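Long-range contacts in protein of unknown function (Shewanella baltica, PDB 2Q9R), which is of unknown function but belongs to the DUF416 family, folds without strands and carries bound benzoic acid in the crystal: residues L22-L27 with V118-L123; S60-K65 with I175-V180. All coordinates share one frame; numbering follows the deposited sequence.

Overall arrangement
The two contacts illustrate how one helix can take part in both the interior and the outer layer of an all-helical fold. Interaction 1 lies near the centre of the chain and is wholly buried; interaction 2 lies about 19 Å from that centre, at the surface, where the end of helix 47-62 meets the start of helix 177-190. Their centres are about 17 Å apart, and helix 17-42 connects them: L22 packs on I175 and L179, and T25 touches L61. Neither contact has a hydrogen bond across it. The buried one packs alanine, leucine and isoleucine, with a phenylalanine ring edge against a serine CB, whereas the surface one sets a valine methyl over a tyrosine ring and includes a capped helix start.

Interaction 1: L22-L27 with V118-L123; sequences LFATAL and VNISKL
I120 meets A24 through CB and L27 through its CG2 methyl, an example of two helices brought close where one presents an alanine. Its CB lies 3.9 Å from A24 CB, and the CA atoms of the same two residues are 5.9 Å apart, a short spacing that the methyl group of an alanine permits. From CB the chain forks. With CG1 anti to the carbonyl carbon (chi1 -66°), the CG2 branch is left anti to the backbone N and turns to helix 17-42, where it lies 4.0 Å from A24 O and 4.1 Å from L27 CB. The other branch begins with CG1, still 4.0 Å from A24 CB, but the CD1 tip beyond it leads away from the 22-27 segment. L27 answers from the next turn after A24: its CD1 methyl comes to 4.0 Å from S121 CA and also approaches the carbonyl oxygen of I120, so this leucine packs on backbone as well as on side chain. F23 contributes its rim, with S121 CB near the ring plane at the edge, 4.0 Å from CE1. The hydroxyl of S121 is not spent on this interface; OG is hydrogen-bonded to Q162 of helix 153-170. Around the pair the other helices close in. Helix 153-170 also packs on F23 through Q162, L165 and I169, helix 8-14 covers F23 and S121 with F8 and L12, and helix 92-111 places L105 against A24 and T104 against I120, leaving the contact buried within the helical bundle.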
# COMPACT_ATOMS: atom_id res chain seq x y z
N LEU A 22 -10.27 -24.00 3.43
CA LEU A 22 -10.52 -22.80 4.25
C LEU A 22 -9.52 -21.67 3.95
O LEU A 22 -9.92 -20.49 3.73
CB LEU A 22 -10.51 -23.16 5.76
CG LEU A 22 -10.63 -22.03 6.80
CD1 LEU A 22 -11.88 -21.15 6.53
CD2 LEU A 22 -10.69 -22.61 8.24
N PHE A 23 -8.23 -22.01 4.01
CA PHE A 23 -7.15 -21.07 3.70
C PHE A 23 -7.38 -20.35 2.36
O PHE A 23 -7.30 -19.11 2.25
CB PHE A 23 -5.79 -21.85 3.70
CG PHE A 23 -4.58 -20.98 3.36
CD1 PHE A 23 -4.21 -20.77 2.04
CD2 PHE A 23 -3.81 -20.39 4.38
CE1 PHE A 23 -3.09 -20.01 1.73
CE2 PHE A 23 -2.72 -19.59 4.07
CZ PHE A 23 -2.37 -19.37 2.74
N ALA A 24 -7.63 -21.15 1.32
CA ALA A 24 -7.82 -20.65 -0.05
C ALA A 24 -9.13 -19.86 -0.21
O ALA A 24 -9.18 -18.81 -0.88
CB ALA A 24 -7.78 -21.87 -1.05
N THR A 25 -10.19 -20.30 0.46
CA THR A 25 -11.45 -19.55 0.45
C THR A 25 -11.26 -18.16 1.03
O THR A 25 -11.69 -17.20 0.42
CB THR A 25 -12.54 -20.30 1.20
OG1 THR A 25 -12.66 -21.58 0.56
CG2 THR A 25 -13.93 -19.58 1.14
N ALA A 26 -10.61 -18.09 2.19
CA ALA A 26 -10.31 -16.81 2.85
C ALA A 26 -9.49 -15.87 1.93
O ALA A 26 -9.77 -14.66 1.82
CB ALA A 26 -9.56 -17.08 4.19
N LEU A 27 -8.44 -16.39 1.30
CA LEU A 27 -7.70 -15.63 0.31
C LEU A 27 -8.56 -15.17 -0.88
O LEU A 27 -8.38 -14.09 -1.39
CB LEU A 27 -6.45 -16.40 -0.19
CG LEU A 27 -5.30 -16.58 0.79
CD1 LEU A 27 -4.08 -17.13 0.06
CD2 LEU A 27 -4.96 -15.26 1.61
N VAL A 118 -3.62 -25.29 -2.79
CA VAL A 118 -2.39 -24.76 -2.23
C VAL A 118 -1.90 -23.60 -3.11
O VAL A 118 -1.56 -22.58 -2.59
CB VAL A 118 -1.26 -25.87 -2.10
CG1 VAL A 118 0.13 -25.24 -1.86
CG2 VAL A 118 -1.60 -26.95 -1.01
N ASN A 119 -1.92 -23.75 -4.43
CA ASN A 119 -1.44 -22.69 -5.35
C ASN A 119 -2.23 -21.39 -5.39
O ASN A 119 -1.77 -20.42 -5.98
CB ASN A 119 -1.27 -23.23 -6.77
CG ASN A 119 0.03 -24.02 -6.93
OD1 ASN A 119 0.93 -23.94 -6.08
ND2 ASN A 119 0.13 -24.81 -8.02
N ILE A 120 -3.40 -21.36 -4.74
CA ILE A 120 -4.10 -20.11 -4.55
C ILE A 120 -3.23 -19.18 -3.75
O ILE A 120 -3.35 -17.93 -3.89
CB ILE A 120 -5.49 -20.29 -3.83
CG1 ILE A 120 -6.49 -21.08 -4.72
CG2 ILE A 120 -6.07 -18.96 -3.42
CD1 ILE A 120 -6.51 -20.72 -6.19
N SER A 121 -2.32 -19.75 -2.93
CA SER A 121 -1.33 -18.89 -2.20
C SER A 121 -0.44 -18.05 -3.13
O SER A 121 -0.22 -16.85 -2.90
CB SER A 121 -0.41 -19.70 -1.27
OG SER A 121 0.64 -18.86 -0.74
N LYS A 122 0.11 -18.71 -4.13
CA LYS A 122 0.95 -18.07 -5.14
C LYS A 122 0.18 -17.09 -6.01
O LYS A 122 0.69 -16.04 -6.42
CB LYS A 122 1.55 -19.15 -6.02
CG LYS A 122 2.60 -20.02 -5.28
CD LYS A 122 3.17 -21.12 -6.20
CE LYS A 122 4.32 -21.92 -5.54
NZ LYS A 122 4.85 -23.00 -6.45
N LEU A 123 -1.07 -17.40 -6.32
CA LEU A 123 -1.86 -16.51 -7.12
C LEU A 123 -2.02 -15.20 -6.36
O LEU A 123 -1.78 -14.11 -6.91
CB LEU A 123 -3.19 -17.18 -7.44
CG LEU A 123 -4.13 -16.41 -8.36
CD1 LEU A 123 -5.10 -17.36 -9.06
CD2 LEU A 123 -4.86 -15.36 -7.53

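Interaction 2: S60-K65 with I175-V180; sequences SLYDPK and ITAELV
V180 sits over Y62 and beside L61 where two helix ends of this all-helical fold meet, the last turn of helix 47-62 against the first turn of helix 177-190. The aromatic part of the contact is a CH-pi interaction. V180 CG1 lies over one face of the Y62 ring, 4.0 Å from its centroid and 22° off the ring normal, displaced toward the rim on the side of CE1 and CZ. CG1, anti to the backbone N at chi1 176°, is thus the methyl over the ring, while CG2 turns to L61 CB. The same ring presents its edge to the other helix: A177 O lies in the ring plane, 3.5 Å from CE1, so the carbonyl faces the aromatic rim while A177 CB approaches CD1. The aliphatic part belongs to L61. Its CB rests against both methyls of V180, 3.9 Å from CG1, and its CD2 extends to I175 CD1 at 3.6 Å, the two side chains crossing at about a right angle. L61 and I175 also pack on helix 17-42, L61 through Q21 and T25 and I175 through L22, which carries the contact inward from the surface. No hydrogen bond crosses between the segments; those of D63 and T176 are local. At D63 the chain leaves helical geometry, and D63 OD1 accepts a weak bond from K65 N. Helix 177-190, for its part, starts from T176 at the N-cap. There OG1 accepts the backbone N-H of L179 at 3.1 Å, with an N-H...O angle of 148°, and a further, weak bond of 3.5 Å runs from the same OG1 to E178 OE1.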
# COMPACT_ATOMS: atom_id res chain seq x y z
N SER A 60 -19.89 -24.34 1.89
CA SER A 60 -19.30 -25.67 1.73
C SER A 60 -18.45 -26.06 2.91
O SER A 60 -18.33 -27.26 3.25
CB SER A 60 -18.43 -25.76 0.49
OG SER A 60 -19.21 -25.36 -0.61
N LEU A 61 -17.85 -25.06 3.54
CA LEU A 61 -17.03 -25.31 4.72
C LEU A 61 -17.86 -25.49 5.99
O LEU A 61 -17.41 -26.17 6.89
CB LEU A 61 -16.00 -24.19 4.91
CG LEU A 61 -14.97 -24.06 3.77
CD1 LEU A 61 -14.34 -22.65 3.73
CD2 LEU A 61 -13.90 -25.14 3.90
N TYR A 62 -19.04 -24.86 6.09
CA TYR A 62 -19.96 -25.03 7.25
C TYR A 62 -20.82 -26.29 7.19
O TYR A 62 -21.13 -26.89 8.22
CB TYR A 62 -21.02 -23.91 7.31
CG TYR A 62 -20.57 -22.53 7.65
CD1 TYR A 62 -19.91 -22.27 8.84
CD2 TYR A 62 -20.90 -21.46 6.83
CE1 TYR A 62 -19.52 -20.96 9.18
CE2 TYR A 62 -20.52 -20.16 7.14
CZ TYR A 62 -19.83 -19.91 8.32
OH TYR A 62 -19.45 -18.62 8.64
N ASP A 63 -21.27 -26.62 5.99
CA ASP A 63 -22.43 -27.49 5.81
C ASP A 63 -22.12 -28.65 4.89
O ASP A 63 -22.13 -28.52 3.67
CB ASP A 63 -23.63 -26.71 5.25
CG ASP A 63 -24.90 -27.57 5.12
OD1 ASP A 63 -24.86 -28.79 5.45
OD2 ASP A 63 -25.93 -27.00 4.68
N PRO A 64 -21.83 -29.81 5.50
CA PRO A 64 -21.51 -31.03 4.76
C PRO A 64 -22.69 -31.52 3.91
O PRO A 64 -22.46 -32.18 2.89
CB PRO A 64 -21.21 -32.06 5.86
CG PRO A 64 -21.37 -31.38 7.15
CD PRO A 64 -21.80 -30.00 6.96
N LYS A 65 -23.92 -31.20 4.31
CA LYS A 65 -25.11 -31.48 3.49
C LYS A 65 -25.21 -30.59 2.22
O LYS A 65 -26.05 -30.84 1.38
CB LYS A 65 -26.40 -31.36 4.31
CG LYS A 65 -26.47 -32.26 5.58
N ILE A 175 -11.21 -28.10 10.92
CA ILE A 175 -11.90 -26.81 10.80
C ILE A 175 -13.21 -26.87 11.58
O ILE A 175 -13.81 -27.91 11.65
CB ILE A 175 -12.06 -26.35 9.34
CG1 ILE A 175 -13.09 -27.18 8.58
CG2 ILE A 175 -10.70 -26.42 8.62
CD1 ILE A 175 -13.40 -26.60 7.20
N THR A 176 -13.60 -25.77 12.21
CA THR A 176 -14.81 -25.71 13.04
C THR A 176 -15.70 -24.60 12.48
O THR A 176 -15.23 -23.71 11.77
CB THR A 176 -14.44 -25.44 14.52
OG1 THR A 176 -13.97 -24.10 14.67
CG2 THR A 176 -13.31 -26.40 15.01
N ALA A 177 -16.99 -24.64 12.79
CA ALA A 177 -17.92 -23.59 12.32
C ALA A 177 -17.50 -22.20 12.80
O ALA A 177 -17.58 -21.22 12.07
CB ALA A 177 -19.35 -23.90 12.78
N GLU A 178 -17.01 -22.14 14.04
CA GLU A 178 -16.60 -20.90 14.66
C GLU A 178 -15.38 -20.34 13.94
O GLU A 178 -15.26 -19.12 13.76
CB GLU A 178 -16.29 -21.10 16.15
CG GLU A 178 -17.35 -21.90 16.91
CD GLU A 178 -17.13 -23.44 16.90
OE1 GLU A 178 -16.10 -23.92 17.44
OE2 GLU A 178 -18.00 -24.16 16.36
N LEU A 179 -14.49 -21.22 13.53
CA LEU A 179 -13.27 -20.82 12.85
C LEU A 179 -13.64 -20.25 11.49
O LEU A 179 -13.21 -19.15 11.14
CB LEU A 179 -12.33 -22.02 12.73
CG LEU A 179 -10.99 -21.85 12.01
CD1 LEU A 179 -10.25 -20.69 12.64
CD2 LEU A 179 -10.19 -23.18 12.06
N VAL A 180 -14.44 -20.98 10.73
CA VAL A 180 -14.85 -20.53 9.40
C VAL A 180 -15.57 -19.18 9.48
O VAL A 180 -15.21 -18.21 8.79
CB VAL A 180 -15.71 -21.59 8.71
CG1 VAL A 180 -16.23 -21.11 7.36
CG2 VAL A 180 -14.89 -22.88 8.54